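Local coordinates for invasion protein InvA (Salmonella enterica, PDB 2X49) that belongs to the export apparatus of a type III secretion system and takes part in bacterial invasion of intestinal epithelial cells, here represented by its C-terminal domain, at residues A[105-108]-A[109-113]. Sequence-based numbering, arbitrary orientation.
With CA (calcium ion), chain E.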
loop_
_atom_site.group_PDB
_atom_site.type_symbol
_atom_site.label_atom_id
_atom_site.label_comp_id
_atom_site.label_asym_id
_atom_site.label_seq_id
_atom_site.Cartn_x
_atom_site.Cartn_y
_atom_site.Cartn_z
ATOM N N PHE A 105 14.156 11.731 3.423
ATOM C CA PHE A 105 15.329 12.562 3.188
ATOM C C PHE A 105 15.177 13.327 1.893
ATOM O O PHE A 105 14.926 12.776 0.821
ATOM C CB PHE A 105 16.584 11.672 3.156
ATOM C CG PHE A 105 16.861 10.985 4.477
ATOM C CD1 PHE A 105 17.638 11.590 5.447
ATOM C CD2 PHE A 105 16.312 9.748 4.745
ATOM C CE1 PHE A 105 17.847 10.971 6.672
ATOM C CE2 PHE A 105 16.553 9.110 5.966
ATOM C CZ PHE A 105 17.268 9.727 6.916
ATOM N N TRP A 106 15.340 14.619 2.042
ATOM C CA TRP A 106 15.165 15.543 0.911
ATOM C C TRP A 106 16.471 16.359 0.721
ATOM O O TRP A 106 17.122 16.820 1.682
ATOM C CB TRP A 106 13.988 16.491 1.130
ATOM C CG TRP A 106 12.622 15.836 1.345
ATOM C CD1 TRP A 106 12.174 15.219 2.503
ATOM C CD2 TRP A 106 11.577 15.754 0.410
ATOM N NE1 TRP A 106 10.916 14.808 2.314
ATOM C CE2 TRP A 106 10.508 15.093 1.034
ATOM C CE3 TRP A 106 11.413 16.205 -0.899
ATOM C CZ2 TRP A 106 9.283 14.858 0.387
ATOM C CZ3 TRP A 106 10.239 15.967 -1.537
ATOM C CH2 TRP A 106 9.150 15.309 -0.904
ATOM N N VAL A 107 16.772 16.595 -0.561
ATOM C CA VAL A 107 17.944 17.357 -0.955
ATOM C C VAL A 107 17.587 18.391 -2.027
ATOM O O VAL A 107 16.527 18.378 -2.656
ATOM C CB VAL A 107 19.096 16.446 -1.460
ATOM C CG1 VAL A 107 19.528 15.474 -0.369
ATOM C CG2 VAL A 107 18.708 15.727 -2.703
ATOM N N THR A 108 18.536 19.278 -2.231
ATOM C CA THR A 108 18.360 20.241 -3.310
ATOM C C THR A 108 18.417 19.581 -4.663
ATOM O O THR A 108 18.959 18.485 -4.844
ATOM C CB THR A 108 19.394 21.422 -3.259
ATOM O OG1 THR A 108 20.716 20.923 -3.554
ATOM C CG2 THR A 108 19.362 22.142 -1.894
ATOM N N HIS A 109 17.957 20.319 -5.654
ATOM C CA HIS A 109 17.983 19.828 -7.029
ATOM C C HIS A 109 19.426 19.562 -7.478
ATOM O O HIS A 109 19.759 18.516 -8.081
ATOM C CB HIS A 109 17.263 20.759 -7.999
ATOM C CG HIS A 109 15.767 20.720 -7.879
ATOM N ND1 HIS A 109 14.955 20.151 -8.832
ATOM C CD2 HIS A 109 14.939 21.176 -6.914
ATOM C CE1 HIS A 109 13.689 20.270 -8.471
ATOM N NE2 HIS A 109 13.647 20.884 -7.303
ATOM N N GLU A 110 20.285 20.501 -7.119
ATOM C CA GLU A 110 21.712 20.405 -7.497
ATOM C C GLU A 110 22.355 19.186 -6.826
ATOM O O GLU A 110 23.108 18.407 -7.454
ATOM C CB GLU A 110 22.471 21.708 -7.171
ATOM C CG GLU A 110 23.944 21.694 -7.578
ATOM C CD GLU A 110 24.647 23.011 -7.300
ATOM O OE1 GLU A 110 23.998 23.967 -6.820
ATOM O OE2 GLU A 110 25.851 23.126 -7.581
ATOM N N GLU A 111 21.986 18.981 -5.583
ATOM C CA GLU A 111 22.553 17.858 -4.769
ATOM C C GLU A 111 22.083 16.526 -5.314
ATOM O O GLU A 111 22.798 15.488 -5.361
ATOM C CB GLU A 111 22.150 17.987 -3.295
ATOM C CG GLU A 111 23.004 18.997 -2.537
ATOM C CD GLU A 111 22.453 19.390 -1.146
ATOM O OE1 GLU A 111 21.243 19.143 -0.862
ATOM O OE2 GLU A 111 23.253 20.014 -0.378
ATOM N N GLY A 112 20.862 16.584 -5.776
ATOM C CA GLY A 112 20.187 15.429 -6.336
ATOM C C GLY A 112 20.901 14.896 -7.545
ATOM O O GLY A 112 21.115 13.689 -7.732
ATOM N N GLU A 113 21.312 15.845 -8.366
ATOM C CA GLU A 113 21.954 15.515 -9.644
ATOM C C GLU A 113 23.265 14.836 -9.372
ATOM O O GLU A 113 23.607 13.849 -9.985
ATOM C CB GLU A 113 22.103 16.724 -10.534
ATOM C CG GLU A 113 20.762 17.127 -11.093
ATOM C CD GLU A 113 19.982 15.946 -11.593
ATOM O OE1 GLU A 113 20.300 15.477 -12.708
ATOM O OE2 GLU A 113 19.061 15.489 -10.882
HETATM CA CA CA E . 20.281 19.706 1.400
HETATM O O HOH W 1 17.672 20.110 1.847
#
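Thr-108 and Glu-111 clasp each other in a capping box where a strand gives way to a helix. Thr-108 holds the N-cap position, and its hydroxyl OG1 accepts the backbone N-H of Glu-111, with OG1 of Thr-108 3.1 Å from N of Glu-111. The return bond runs from the backbone N of Thr-108 to the carboxylate oxygen OE1 of Glu-111, 3.0 Å long and nearly straight at 167°. The N-H reaches OE1 on its anti side and out of the carboxylate plane. Threonine suits the cap because its short side chain sets OG1 between the backbone N and the carbonyl carbon (chi1 68°), within reach of the first turn, while the methyl CG2 of Thr-108 lies 3.7 Å from OE1 of Glu-111. Glutamate suits the third helical position: its CG is anti to its own carbonyl carbon, and the chain, extended beyond CG, comes back past OG1 to the N-H of Thr-108. Its negative charge near the helix N-terminus is probably favourable too.

OE1 of Glu-111 also binds a calcium ion at 2.5 Å, so one oxygen serves both cap and metal; the backbone O of Asn-93 and a water are further ligands. Val-107 adds an apolar flank, its CB 3.5 Å from Glu-111 OE1 and its CG2 3.8 Å from the backbone N of Gly-112, which has no side chain. The backbone N of Gly-112 donates to the carbonyl O of Thr-108 at 2.8 Å, closing the first helical turn.

The directions of strand 105-107 and helix 109-113 differ by 103°. Strand 102-107 lies inside an antiparallel sheet between strands 95-99 and 78-80; Val-107 packs on Val-80 and His-109 on Met-78, while Glu-111 touches the loop at Ile-92.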